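Long-range contacts in uncharacterized protein (Treponema denticola ATCC 35404, PDB 6QNM), which probably binds oxygen at a di-iron centre and belongs to the ODP family with a metallo-beta-lactamase-type fold, its cellular role being unknown: residues F19-S24 / M36-V41; I40-R45 / L133-N138; G46-P51 / D74-S79; N138-P143 / Y156-R161; D175-T180 / H225-K230. All coordinates share one frame; numbering follows the deposited sequence.

Contacts 1 and 3 are the buried ones, formed by neighbouring strands of one mixed sheet. Antiparallel pairing, an aromatic cluster and aliphatic packing make up contact 1, whereas contact 3 is a parallel pairing closed by an aspartate-serine grip. Contact 2 shares I40 and V41 with contact 1 and lies where strand 35-42 turns back; being partly exposed, it relies on one carboxylate. Contact 4 lies in the second sheet and contact 5 at its margin, their centres about 21 Å apart: the former is a hairpin edged with charges and waters, the latter a sparse loop-to-loop contact. M139 of contact 4 reaches I40, L133 and V47, so the two sheets meet beside contacts 1 to 3.

Contact 1 (F19-S24 / M36-V41); sequences FIWLGS and MQYLIV
F19, I20, W21 and L22 pair with I40, L39, Y38 and Q37 in an antiparallel beta hairpin. I20 and L39 exchange two backbone hydrogen bonds, the shorter from I20 N to L39 O at 2.8 Å. At L22 the pattern changes to a classic beta bulge, with L22 O accepting from both M36 N (2.8 Å) and Q37 N (2.9 Å). The aromatic residues share one face. W21 turns the edge of its five-membered ring toward the face of Y38 in an offset edge-to-face pair (planes at 66°), W21 CD1 lying 3.7 Å from Y38 CE1. F19 meets the neighbouring atom on the same side of the ring, obliquely, F19 CE2 lying 3.6 Å from Y38 CD1. Such large rings suit a buried face, provided their polar atoms are satisfied: Y38 OH bonds to P223 O, and W21 NE1 to T35 OG1. The opposite face is mainly aliphatic, and there I20 CD1 touches L39 CD2 at 4.0 Å. Q37 is bent at chi2 (69°), so that Q37 NE2 donates to the carbonyl O of the next residue, Y38. L22, M36 and Q37 pack against helix 57-65, while strand 45-49 flanks the far edge of strand 35-42.

Contact 2 (I40-R45 / L133-N138); sequences IVDRGR and LPSGSN
D42 grips S135 through both carboxylate oxygens, and this is the tight heart of the contact. S135 N donates to D42 OD1 at 2.6 Å, and S135 OG donates to D42 OD2, also at 2.6 Å, each arriving on the syn side. A chi1 of -171° extends the D42 carboxylate away from its own backbone N and toward S135. H17 ND1 adds a further bond to D42 OD2, and S135 OG accepts from S137 N in an ST turn, so both groups are fixed. L133 CD1 seals the inner side, 3.7 Å from D42 OD2. The outer side is looser: R43 CG packs 3.6 Å from P134 CB, the two side chains running in opposite senses, and the R43 guanidinium has P134 O over one face, 4.3 Å above its plane. R45 CG also approaches P134 CG. Both long, flexible arginines suit the solvent side, R43 bridging to D16 and R45 to D74. The type II' turn D42-R45 links strand 35-42 to strand 45-49, and L133-N138 connects strand 130-132 to strand 138-143; the contact thus ties two turns from different sheets.

Contact 3 (G46-P51 / D74-S79); sequences GVLLDP and DTIFFS
V47, L48 and L49 run parallel to T75, I76 and F77 as the two strands of a beta-alpha-beta unit, with helix 57-65 in the crossover. Side chains alternate between faces. V47 and T75 stand next to each other on one face, with V47 CG1 3.9 Å from T75 CG2; these beta-branched residues suit extended strands. On that face L49 crosses F77 obliquely, L49 CD2 resting 4.0 Å from F77 CB, and both project toward strands 153-157 and 162-166 of the other sheet. L48 and I76 occupy the reverse face. There I76 CG2 sits 3.8 Å above the F78 ring plane, toward its rim, and 3.7 Å from P51 CG. The chain leaves the strand at D50, whose phi is positive, and the rigid P51 ring then packs on F78 roughly at right angles, P51 CD lying 3.5 Å from F78 CE1. Near F78's plane, D50 OD1 lies at the ring edge. In metallo-beta-lactamase folds the loop after the strand equivalent to 73-77 usually carries metal ligands, and the chain is fastened just before it: D50, using syn lone pairs, accepts from S79 N at OD1 (2.7 Å) and from S79 OG at OD2 (2.6 Å).

Contact 4 (N138-P143 / Y156-R161); sequences NMKCIP and YDERSR
K140 and Y156 form the hydrogen-bonded pair of a beta hairpin made by strands 138-143 and 153-157. Y156 N gives K140 O an almost straight bond of 2.8 Å (179°), and K140 N returns one to Y156 O at 2.9 Å. N138 O likewise receives E158 N at 3.3 Å. At the adjoining non-hydrogen-bonded pair, M139 faces D157, and M139 CA-H leans on Y156 O. Past I142, whose CG1 lies alongside Y156 CB at 3.8 Å, P143 packs on L254 of the second subunit. K140 also forms a salt bridge with E158: its chain, bent at chi3 and chi4, brings NZ to OE1, though the modelled separation is too short to be taken literally. Long charged chains suit this partly exposed edge, where a lysine's methylenes can pass the Y156 ring edge on the way to a carboxylate just past the partner strand.

Beyond this shell, two waters bridge N138 to residues 157-159. One donates to N138 O and D157 OD1 and accepts from R159 N; the other accepts from N138 ND2 and donates to E158 OE2 at 2.8 Å. N138 OD1 is held by S132 OG. H17 NE2 bonds to D157 OD2, and S160 OG donates to the same oxygen at 2.7 Å from the anti side, 27° out of the carboxylate plane.

Contact 5 (D175-T180 / H225-K230); sequences DDNETT and HGAIYK
A sparse loop-to-loop contact brings N177 and T180 against A227 and I228, at the margin of the six-stranded sheet where the chain enters its outermost strand, 229-230. A backbone bond runs from I228 N to T180 O at 3.0 Å, nearly straight (167°). The T180 and I228 side chains lie alongside each other, T180 CG2 meeting I228 CD1 at 4.0 Å; the branched methyls suit a place where I228 continues into the interior against M220 and A222. N177 reaches in as well: its OD1 takes a weak, bent bond from A227 N (3.1 Å, 126°), while ND2 lies 3.5 Å from A227 CB. Alanine's small side chain allows this. In metallo-beta-lactamase folds the loop after the corresponding late strand commonly bears a metal-binding histidine, and H225 stands in such a loop, after strand 220-223, though this contact does not establish that role. D175 OD2 approaches H225 CD2 obliquely, carboxylate and ring planes being 81° apart. G226 has a positive phi at which a CB would press on the carbonyl O of H225, so glycine suits the place. A water links the loops, donating to D175 OD2 (3.2 Å) and accepting from G226 N (2.9 Å).

Contact 1 (F19-S24 / M36-V41)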
# COMPACT_ATOMS: atom_id res chain seq x y z
N PHE A 19 -7.61 16.45 -21.75
CA PHE A 19 -7.16 16.07 -20.41
C PHE A 19 -7.98 16.89 -19.42
O PHE A 19 -7.89 18.12 -19.41
CB PHE A 19 -5.66 16.31 -20.24
CG PHE A 19 -5.06 15.62 -19.03
CD1 PHE A 19 -4.20 14.55 -19.19
CD2 PHE A 19 -5.34 16.06 -17.75
CE1 PHE A 19 -3.63 13.92 -18.09
CE2 PHE A 19 -4.78 15.44 -16.64
CZ PHE A 19 -3.93 14.37 -16.82
N ILE A 20 -8.77 16.20 -18.59
CA ILE A 20 -9.83 16.83 -17.81
C ILE A 20 -9.61 16.56 -16.32
O ILE A 20 -9.35 15.42 -15.92
CB ILE A 20 -11.22 16.32 -18.24
CG1 ILE A 20 -11.46 16.61 -19.73
CG2 ILE A 20 -12.31 16.94 -17.39
CD1 ILE A 20 -12.49 15.70 -20.37
N TRP A 21 -9.74 17.61 -15.51
CA TRP A 21 -9.78 17.51 -14.06
C TRP A 21 -11.23 17.58 -13.60
O TRP A 21 -11.97 18.48 -14.03
CB TRP A 21 -8.97 18.64 -13.41
CG TRP A 21 -9.14 18.78 -11.91
CD1 TRP A 21 -8.36 18.22 -10.94
CD2 TRP A 21 -10.13 19.57 -11.22
NE1 TRP A 21 -8.81 18.59 -9.70
CE2 TRP A 21 -9.89 19.41 -9.84
CE3 TRP A 21 -11.20 20.37 -11.64
CZ2 TRP A 21 -10.68 20.04 -8.87
CZ3 TRP A 21 -11.98 20.99 -10.68
CH2 TRP A 21 -11.72 20.82 -9.31
N LEU A 22 -11.64 16.65 -12.75
CA LEU A 22 -12.96 16.70 -12.15
C LEU A 22 -12.81 16.80 -10.64
O LEU A 22 -12.09 16.00 -10.03
CB LEU A 22 -13.78 15.46 -12.51
CG LEU A 22 -13.92 15.13 -13.99
CD1 LEU A 22 -14.37 13.69 -14.19
CD2 LEU A 22 -14.88 16.10 -14.65
N GLY A 23 -13.48 17.78 -10.04
CA GLY A 23 -13.41 17.94 -8.61
C GLY A 23 -14.55 18.79 -8.10
O GLY A 23 -15.37 19.30 -8.87
N SER A 24 -14.58 18.97 -6.78
CA SER A 24 -15.64 19.71 -6.13
C SER A 24 -15.12 20.91 -5.36
O SER A 24 -14.06 21.47 -5.68
CB SER A 24 -16.41 18.81 -5.18
OG SER A 24 -15.76 18.74 -3.93
N MET A 36 -11.19 15.05 -7.59
CA MET A 36 -11.93 13.81 -7.47
C MET A 36 -11.59 12.80 -8.55
O MET A 36 -11.64 11.60 -8.28
CB MET A 36 -13.44 14.07 -7.48
CG MET A 36 -13.89 14.85 -6.27
SD MET A 36 -15.66 14.81 -6.01
CE MET A 36 -15.72 15.50 -4.36
N GLN A 37 -11.23 13.25 -9.75
CA GLN A 37 -10.99 12.34 -10.85
C GLN A 37 -10.25 13.03 -11.99
O GLN A 37 -10.62 14.14 -12.39
CB GLN A 37 -12.31 11.77 -11.37
CG GLN A 37 -12.15 10.73 -12.45
CD GLN A 37 -11.53 9.46 -11.91
OE1 GLN A 37 -12.05 8.85 -10.98
NE2 GLN A 37 -10.40 9.06 -12.49
N TYR A 38 -9.23 12.38 -12.53
CA TYR A 38 -8.60 12.80 -13.77
C TYR A 38 -9.11 11.90 -14.89
O TYR A 38 -9.23 10.68 -14.72
CB TYR A 38 -7.08 12.73 -13.69
CG TYR A 38 -6.46 13.86 -12.91
CD1 TYR A 38 -6.44 15.15 -13.41
CD2 TYR A 38 -5.89 13.64 -11.66
CE1 TYR A 38 -5.87 16.20 -12.70
CE2 TYR A 38 -5.32 14.68 -10.93
CZ TYR A 38 -5.32 15.95 -11.46
OH TYR A 38 -4.75 16.98 -10.75
N LEU A 39 -9.40 12.51 -16.04
CA LEU A 39 -9.99 11.80 -17.16
C LEU A 39 -9.34 12.28 -18.46
O LEU A 39 -9.21 13.48 -18.68
CB LEU A 39 -11.50 12.02 -17.21
CG LEU A 39 -12.24 11.59 -18.48
CD1 LEU A 39 -12.44 10.08 -18.51
CD2 LEU A 39 -13.58 12.29 -18.59
N ILE A 40 -8.93 11.33 -19.29
CA ILE A 40 -8.45 11.61 -20.64
C ILE A 40 -9.52 11.12 -21.60
O ILE A 40 -10.04 10.01 -21.45
CB ILE A 40 -7.10 10.92 -20.92
CG1 ILE A 40 -6.02 11.48 -20.00
CG2 ILE A 40 -6.71 11.09 -22.38
CD1 ILE A 40 -4.70 10.73 -20.07
N VAL A 41 -9.86 11.95 -22.58
CA VAL A 41 -10.73 11.56 -23.68
C VAL A 41 -9.95 11.73 -24.97
O VAL A 41 -9.40 12.81 -25.24
CB VAL A 41 -12.04 12.38 -23.70
CG1 VAL A 41 -12.90 11.95 -24.89
CG2 VAL A 41 -12.79 12.19 -22.40

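Contact 2 (I40-R45 / L133-N138)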
# COMPACT_ATOMS: atom_id res chain seq x y z
N ILE A 40 -8.93 11.33 -19.29
CA ILE A 40 -8.45 11.61 -20.64
C ILE A 40 -9.52 11.12 -21.60
O ILE A 40 -10.04 10.01 -21.45
CB ILE A 40 -7.10 10.92 -20.92
CG1 ILE A 40 -6.02 11.48 -20.00
CG2 ILE A 40 -6.71 11.09 -22.38
CD1 ILE A 40 -4.70 10.73 -20.07
N VAL A 41 -9.86 11.95 -22.58
CA VAL A 41 -10.73 11.56 -23.68
C VAL A 41 -9.95 11.73 -24.97
O VAL A 41 -9.40 12.81 -25.24
CB VAL A 41 -12.04 12.38 -23.70
CG1 VAL A 41 -12.90 11.95 -24.89
CG2 VAL A 41 -12.79 12.19 -22.40
N ASP A 42 -9.87 10.66 -25.76
CA ASP A 42 -9.13 10.67 -27.01
C ASP A 42 -10.02 10.07 -28.08
O ASP A 42 -10.42 8.90 -27.98
CB ASP A 42 -7.82 9.88 -26.89
CG ASP A 42 -6.95 10.04 -28.10
OD1 ASP A 42 -7.24 9.40 -29.12
OD2 ASP A 42 -5.98 10.83 -28.04
N ARG A 43 -10.31 10.86 -29.11
CA ARG A 43 -11.42 10.61 -30.03
C ARG A 43 -12.67 10.53 -29.16
O ARG A 43 -12.98 11.52 -28.48
CB ARG A 43 -11.12 9.39 -30.90
CG ARG A 43 -9.85 9.52 -31.73
CD ARG A 43 -10.07 10.38 -32.96
NE ARG A 43 -8.82 10.94 -33.47
CZ ARG A 43 -8.23 10.55 -34.60
NH1 ARG A 43 -7.10 11.12 -34.99
NH2 ARG A 43 -8.77 9.59 -35.34
N GLY A 44 -13.38 9.42 -29.12
CA GLY A 44 -14.51 9.37 -28.22
C GLY A 44 -14.35 8.37 -27.09
O GLY A 44 -15.34 7.95 -26.50
N ARG A 45 -13.11 7.99 -26.79
CA ARG A 45 -12.80 6.95 -25.82
C ARG A 45 -12.14 7.54 -24.58
O ARG A 45 -11.43 8.54 -24.64
CB ARG A 45 -11.90 5.88 -26.43
CG ARG A 45 -12.28 5.50 -27.86
CD ARG A 45 -13.73 5.07 -27.96
NE ARG A 45 -14.01 3.86 -27.18
CZ ARG A 45 -15.16 3.20 -27.23
NH1 ARG A 45 -15.33 2.11 -26.50
NH2 ARG A 45 -16.14 3.62 -28.02
N LEU A 133 -3.15 5.39 -28.06
CA LEU A 133 -4.47 6.00 -28.05
C LEU A 133 -5.02 6.06 -29.46
O LEU A 133 -4.27 6.01 -30.44
CB LEU A 133 -4.39 7.42 -27.46
CG LEU A 133 -4.19 7.50 -25.95
CD1 LEU A 133 -4.00 8.95 -25.53
CD2 LEU A 133 -5.38 6.89 -25.23
N PRO A 134 -6.35 6.14 -29.61
CA PRO A 134 -6.92 6.15 -30.97
C PRO A 134 -6.37 7.26 -31.85
O PRO A 134 -6.17 7.05 -33.06
CB PRO A 134 -8.43 6.32 -30.71
CG PRO A 134 -8.63 5.73 -29.36
CD PRO A 134 -7.39 6.05 -28.57
N SER A 135 -6.13 8.44 -31.29
CA SER A 135 -5.52 9.53 -32.05
C SER A 135 -4.14 9.18 -32.59
O SER A 135 -3.63 9.88 -33.47
CB SER A 135 -5.40 10.78 -31.18
OG SER A 135 -4.45 10.59 -30.15
N GLY A 136 -3.51 8.12 -32.08
CA GLY A 136 -2.14 7.82 -32.39
C GLY A 136 -1.14 8.36 -31.40
O GLY A 136 0.05 8.01 -31.47
N SER A 137 -1.57 9.22 -30.48
CA SER A 137 -0.73 9.65 -29.38
C SER A 137 -0.55 8.51 -28.38
O SER A 137 -1.34 7.56 -28.35
CB SER A 137 -1.33 10.88 -28.69
OG SER A 137 -1.51 11.94 -29.60
N ASN A 138 0.50 8.61 -27.58
CA ASN A 138 0.84 7.59 -26.60
C ASN A 138 0.80 8.16 -25.19
O ASN A 138 1.05 9.35 -24.98
CB ASN A 138 2.24 7.00 -26.85
CG ASN A 138 2.31 6.15 -28.11
OD1 ASN A 138 1.44 5.32 -28.37
ND2 ASN A 138 3.36 6.35 -28.90

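Contact 3 (G46-P51 / D74-S79)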
# COMPACT_ATOMS: atom_id res chain seq x y z
N GLY A 46 -12.39 6.90 -23.44
CA GLY A 46 -12.00 7.43 -22.14
C GLY A 46 -10.89 6.64 -21.48
O GLY A 46 -10.76 5.43 -21.68
N VAL A 47 -10.08 7.35 -20.69
CA VAL A 47 -9.08 6.76 -19.80
C VAL A 47 -9.29 7.36 -18.42
O VAL A 47 -9.34 8.58 -18.27
CB VAL A 47 -7.64 7.04 -20.28
CG1 VAL A 47 -6.62 6.41 -19.32
CG2 VAL A 47 -7.44 6.55 -21.71
N LEU A 48 -9.42 6.50 -17.41
CA LEU A 48 -9.57 6.93 -16.02
C LEU A 48 -8.25 6.72 -15.29
O LEU A 48 -7.66 5.65 -15.37
CB LEU A 48 -10.69 6.16 -15.32
CG LEU A 48 -12.13 6.58 -15.58
CD1 LEU A 48 -13.08 5.63 -14.87
CD2 LEU A 48 -12.36 8.02 -15.13
N LEU A 49 -7.81 7.75 -14.57
CA LEU A 49 -6.58 7.68 -13.79
C LEU A 49 -6.93 7.61 -12.31
O LEU A 49 -7.58 8.52 -11.79
CB LEU A 49 -5.69 8.89 -14.08
CG LEU A 49 -5.58 9.33 -15.54
CD1 LEU A 49 -4.57 10.46 -15.69
CD2 LEU A 49 -5.20 8.15 -16.40
N ASP A 50 -6.49 6.54 -11.65
CA ASP A 50 -6.71 6.34 -10.22
C ASP A 50 -8.14 6.64 -9.80
O ASP A 50 -8.36 7.55 -8.95
CB ASP A 50 -5.72 7.16 -9.41
CG ASP A 50 -4.37 6.49 -9.26
OD1 ASP A 50 -4.22 5.33 -9.71
OD2 ASP A 50 -3.45 7.12 -8.69
N PRO A 51 -9.14 5.92 -10.31
CA PRO A 51 -10.54 6.30 -9.99
C PRO A 51 -10.90 6.22 -8.51
O PRO A 51 -11.49 7.16 -7.98
CB PRO A 51 -11.36 5.32 -10.84
CG PRO A 51 -10.42 4.23 -11.23
CD PRO A 51 -9.07 4.85 -11.31
N ASP A 74 -12.28 2.87 -21.96
CA ASP A 74 -11.59 1.64 -22.36
C ASP A 74 -10.43 1.27 -21.45
O ASP A 74 -10.00 0.11 -21.47
CB ASP A 74 -11.04 1.78 -23.79
CG ASP A 74 -12.12 2.11 -24.80
OD1 ASP A 74 -13.29 1.73 -24.58
OD2 ASP A 74 -11.79 2.75 -25.82
N THR A 75 -9.90 2.22 -20.68
CA THR A 75 -8.66 2.01 -19.96
C THR A 75 -8.77 2.63 -18.57
O THR A 75 -9.24 3.76 -18.43
CB THR A 75 -7.48 2.63 -20.72
OG1 THR A 75 -7.31 1.93 -21.96
CG2 THR A 75 -6.20 2.56 -19.91
N ILE A 76 -8.34 1.89 -17.56
CA ILE A 76 -8.20 2.40 -16.21
C ILE A 76 -6.74 2.25 -15.81
O ILE A 76 -6.16 1.16 -15.96
CB ILE A 76 -9.11 1.67 -15.21
CG1 ILE A 76 -10.58 1.97 -15.50
CG2 ILE A 76 -8.76 2.04 -13.78
CD1 ILE A 76 -11.54 1.19 -14.62
N PHE A 77 -6.15 3.32 -15.30
CA PHE A 77 -4.76 3.32 -14.87
C PHE A 77 -4.71 3.45 -13.36
O PHE A 77 -5.31 4.36 -12.79
CB PHE A 77 -3.97 4.46 -15.52
CG PHE A 77 -2.59 4.63 -14.96
CD1 PHE A 77 -1.53 3.87 -15.44
CD2 PHE A 77 -2.34 5.55 -13.95
CE1 PHE A 77 -0.26 4.02 -14.92
CE2 PHE A 77 -1.07 5.71 -13.43
CZ PHE A 77 -0.03 4.94 -13.91
N PHE A 78 -3.96 2.55 -12.72
CA PHE A 78 -3.74 2.60 -11.28
C PHE A 78 -2.26 2.86 -11.04
O PHE A 78 -1.41 2.08 -11.49
CB PHE A 78 -4.19 1.31 -10.60
CG PHE A 78 -5.68 1.23 -10.38
CD1 PHE A 78 -6.34 2.21 -9.67
CD2 PHE A 78 -6.41 0.16 -10.88
CE1 PHE A 78 -7.71 2.14 -9.47
CE2 PHE A 78 -7.77 0.08 -10.68
CZ PHE A 78 -8.42 1.07 -9.97
N SER A 79 -1.96 3.95 -10.33
CA SER A 79 -0.57 4.29 -10.05
C SER A 79 0.09 3.25 -9.17
O SER A 79 1.30 2.99 -9.30
CB SER A 79 -0.49 5.68 -9.40
OG SER A 79 -1.31 5.74 -8.25

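Contact 4 (N138-P143 / Y156-R161)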
# COMPACT_ATOMS: atom_id res chain seq x y z
N ASN A 138 0.50 8.61 -27.58
CA ASN A 138 0.84 7.59 -26.60
C ASN A 138 0.80 8.16 -25.19
O ASN A 138 1.05 9.35 -24.98
CB ASN A 138 2.24 7.00 -26.85
CG ASN A 138 2.31 6.15 -28.11
OD1 ASN A 138 1.44 5.32 -28.37
ND2 ASN A 138 3.36 6.35 -28.90
N MET A 139 0.46 7.30 -24.23
CA MET A 139 0.63 7.59 -22.82
C MET A 139 1.73 6.67 -22.31
O MET A 139 1.69 5.46 -22.58
CB MET A 139 -0.66 7.35 -22.03
CG MET A 139 -1.94 7.83 -22.71
SD MET A 139 -3.43 7.41 -21.76
CE MET A 139 -3.60 5.67 -22.13
N LYS A 140 2.71 7.22 -21.61
CA LYS A 140 3.83 6.40 -21.16
C LYS A 140 3.68 6.21 -19.66
O LYS A 140 3.44 7.18 -18.93
CB LYS A 140 5.18 7.04 -21.53
CG LYS A 140 5.30 7.62 -22.99
CD LYS A 140 6.67 8.40 -23.16
CE LYS A 140 7.83 7.66 -23.89
NZ LYS A 140 7.91 8.64 -25.09
N CYS A 141 3.81 4.96 -19.19
CA CYS A 141 3.80 4.67 -17.76
C CYS A 141 5.19 4.97 -17.22
O CYS A 141 6.17 4.37 -17.67
CB CYS A 141 3.45 3.20 -17.52
SG CYS A 141 1.91 2.66 -18.28
N ILE A 142 5.29 5.90 -16.27
CA ILE A 142 6.57 6.44 -15.82
C ILE A 142 6.96 5.71 -14.54
O ILE A 142 6.24 5.82 -13.55
CB ILE A 142 6.52 7.96 -15.59
CG1 ILE A 142 6.06 8.69 -16.86
CG2 ILE A 142 7.87 8.48 -15.09
CD1 ILE A 142 6.86 8.34 -18.10
N PRO A 143 8.07 4.97 -14.53
CA PRO A 143 8.45 4.24 -13.31
C PRO A 143 8.59 5.17 -12.12
O PRO A 143 9.28 6.19 -12.18
CB PRO A 143 9.78 3.59 -13.69
CG PRO A 143 9.74 3.48 -15.19
CD PRO A 143 8.97 4.70 -15.66
N TYR A 156 2.23 9.64 -18.20
CA TYR A 156 2.57 10.84 -18.95
C TYR A 156 1.74 10.86 -20.22
O TYR A 156 1.90 9.99 -21.09
CB TYR A 156 4.06 10.89 -19.26
CG TYR A 156 4.49 12.16 -19.96
CD1 TYR A 156 4.23 13.40 -19.39
CD2 TYR A 156 5.14 12.12 -21.18
CE1 TYR A 156 4.62 14.57 -20.02
CE2 TYR A 156 5.53 13.28 -21.83
CZ TYR A 156 5.27 14.50 -21.24
OH TYR A 156 5.65 15.66 -21.87
N ASP A 157 0.84 11.83 -20.32
CA ASP A 157 0.04 12.04 -21.52
C ASP A 157 0.88 12.89 -22.48
O ASP A 157 0.95 14.11 -22.35
CB ASP A 157 -1.28 12.72 -21.18
CG ASP A 157 -2.24 12.78 -22.36
OD1 ASP A 157 -2.32 11.79 -23.12
OD2 ASP A 157 -2.91 13.82 -22.52
N GLU A 158 1.51 12.22 -23.45
CA GLU A 158 2.44 12.90 -24.35
C GLU A 158 1.76 14.04 -25.10
O GLU A 158 2.36 15.11 -25.28
CB GLU A 158 3.02 11.91 -25.35
CG GLU A 158 4.19 11.11 -24.83
CD GLU A 158 4.93 10.41 -25.93
OE1 GLU A 158 6.16 10.23 -25.80
OE2 GLU A 158 4.29 10.03 -26.94
N ARG A 159 0.53 13.81 -25.56
CA ARG A 159 -0.14 14.80 -26.40
C ARG A 159 -0.36 16.11 -25.65
O ARG A 159 -0.21 17.19 -26.22
CB ARG A 159 -1.46 14.23 -26.91
CG ARG A 159 -2.41 15.27 -27.48
CD ARG A 159 -2.00 15.68 -28.87
NE ARG A 159 -2.09 14.58 -29.82
CZ ARG A 159 -3.08 14.41 -30.69
NH1 ARG A 159 -3.07 13.37 -31.50
NH2 ARG A 159 -4.08 15.28 -30.73
N SER A 160 -0.74 16.02 -24.37
CA SER A 160 -0.91 17.20 -23.53
C SER A 160 0.37 17.63 -22.83
O SER A 160 0.44 18.76 -22.34
CB SER A 160 -2.00 16.94 -22.48
OG SER A 160 -1.59 15.94 -21.57
N ARG A 161 1.36 16.74 -22.74
CA ARG A 161 2.58 16.95 -21.95
C ARG A 161 2.26 17.14 -20.47
O ARG A 161 2.99 17.83 -19.74
CB ARG A 161 3.40 18.12 -22.50
CG ARG A 161 3.95 17.87 -23.90
CD ARG A 161 4.76 19.05 -24.42
NE ARG A 161 6.04 19.19 -23.72
CZ ARG A 161 6.77 20.30 -23.73
NH1 ARG A 161 7.92 20.34 -23.06
NH2 ARG A 161 6.36 21.37 -24.40
O HOH W 1 -1.10 11.30 -25.39
O HOH W 2 5.77 8.03 -28.19

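Contact 5 (D175-T180 / H225-K230)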
# COMPACT_ATOMS: atom_id res chain seq x y z
N ASP A 175 -7.03 19.45 1.63
CA ASP A 175 -7.70 19.69 0.36
C ASP A 175 -8.23 21.13 0.36
O ASP A 175 -9.43 21.39 0.31
CB ASP A 175 -8.81 18.66 0.14
CG ASP A 175 -8.27 17.28 -0.18
OD1 ASP A 175 -8.20 16.43 0.74
OD2 ASP A 175 -7.91 17.03 -1.35
N ASP A 176 -7.30 22.09 0.40
CA ASP A 176 -7.63 23.52 0.53
C ASP A 176 -6.61 24.29 -0.31
O ASP A 176 -5.52 24.62 0.15
CB ASP A 176 -7.61 23.93 2.01
CG ASP A 176 -7.35 25.40 2.22
OD1 ASP A 176 -7.98 26.23 1.53
OD2 ASP A 176 -6.52 25.74 3.09
N ASN A 177 -6.98 24.57 -1.56
CA ASN A 177 -6.05 25.16 -2.51
C ASN A 177 -6.58 26.41 -3.20
O ASN A 177 -5.79 27.25 -3.64
CB ASN A 177 -5.65 24.12 -3.58
CG ASN A 177 -4.33 23.45 -3.27
OD1 ASN A 177 -4.28 22.24 -3.08
ND2 ASN A 177 -3.26 24.24 -3.22
N GLU A 178 -7.91 26.52 -3.31
CA GLU A 178 -8.61 27.62 -3.97
C GLU A 178 -8.45 27.60 -5.49
O GLU A 178 -9.41 27.91 -6.21
CB GLU A 178 -8.14 28.98 -3.43
CG GLU A 178 -8.84 29.44 -2.17
CD GLU A 178 -9.11 30.94 -2.18
OE1 GLU A 178 -10.30 31.33 -2.20
OE2 GLU A 178 -8.14 31.72 -2.19
N THR A 179 -7.25 27.32 -5.99
CA THR A 179 -6.95 27.40 -7.41
C THR A 179 -6.68 26.03 -8.03
O THR A 179 -6.40 25.05 -7.33
CB THR A 179 -5.74 28.31 -7.65
OG1 THR A 179 -4.57 27.69 -7.11
CG2 THR A 179 -5.95 29.64 -6.95
N THR A 180 -6.77 25.98 -9.36
CA THR A 180 -6.37 24.79 -10.10
C THR A 180 -4.87 24.54 -9.96
O THR A 180 -4.43 23.40 -9.75
CB THR A 180 -6.75 24.91 -11.57
OG1 THR A 180 -8.17 25.09 -11.70
CG2 THR A 180 -6.33 23.66 -12.35
N HIS A 225 -3.91 14.56 -5.42
CA HIS A 225 -4.51 15.51 -4.50
C HIS A 225 -3.69 16.79 -4.48
O HIS A 225 -2.46 16.74 -4.49
CB HIS A 225 -4.60 14.96 -3.07
CG HIS A 225 -5.38 13.69 -2.95
ND1 HIS A 225 -4.80 12.48 -2.67
CD2 HIS A 225 -6.71 13.45 -3.06
CE1 HIS A 225 -5.73 11.54 -2.62
NE2 HIS A 225 -6.90 12.11 -2.85
N GLY A 226 -4.37 17.92 -4.41
CA GLY A 226 -3.71 19.21 -4.34
C GLY A 226 -3.53 19.85 -5.71
O GLY A 226 -3.76 19.24 -6.75
N ALA A 227 -3.08 21.10 -5.68
CA ALA A 227 -2.97 21.90 -6.88
C ALA A 227 -1.89 21.36 -7.82
O ALA A 227 -0.97 20.64 -7.42
CB ALA A 227 -2.68 23.36 -6.53
N ILE A 228 -2.01 21.74 -9.09
CA ILE A 228 -1.17 21.24 -10.17
C ILE A 228 0.02 22.17 -10.37
O ILE A 228 -0.11 23.40 -10.29
CB ILE A 228 -2.00 21.10 -11.46
CG1 ILE A 228 -3.10 20.06 -11.27
CG2 ILE A 228 -1.12 20.77 -12.66
CD1 ILE A 228 -4.29 20.27 -12.18
N TYR A 229 1.18 21.59 -10.65
CA TYR A 229 2.40 22.35 -10.93
C TYR A 229 2.46 22.66 -12.42
O TYR A 229 2.38 21.75 -13.26
CB TYR A 229 3.64 21.56 -10.50
CG TYR A 229 3.57 21.06 -9.07
CD1 TYR A 229 3.95 21.87 -8.02
CD2 TYR A 229 3.11 19.79 -8.79
CE1 TYR A 229 3.89 21.43 -6.71
CE2 TYR A 229 3.04 19.33 -7.48
CZ TYR A 229 3.43 20.15 -6.45
OH TYR A 229 3.36 19.70 -5.15
N LYS A 230 2.63 23.94 -12.74
CA LYS A 230 2.70 24.41 -14.12
C LYS A 230 3.72 25.54 -14.19
O LYS A 230 4.08 26.14 -13.18
CB LYS A 230 1.31 24.87 -14.59
CG LYS A 230 1.19 25.26 -16.05
CD LYS A 230 -0.25 25.68 -16.36
CE LYS A 230 -0.44 27.18 -16.25
NZ LYS A 230 -0.05 27.88 -17.51
O HOH W 3 -7.27 18.26 -4.22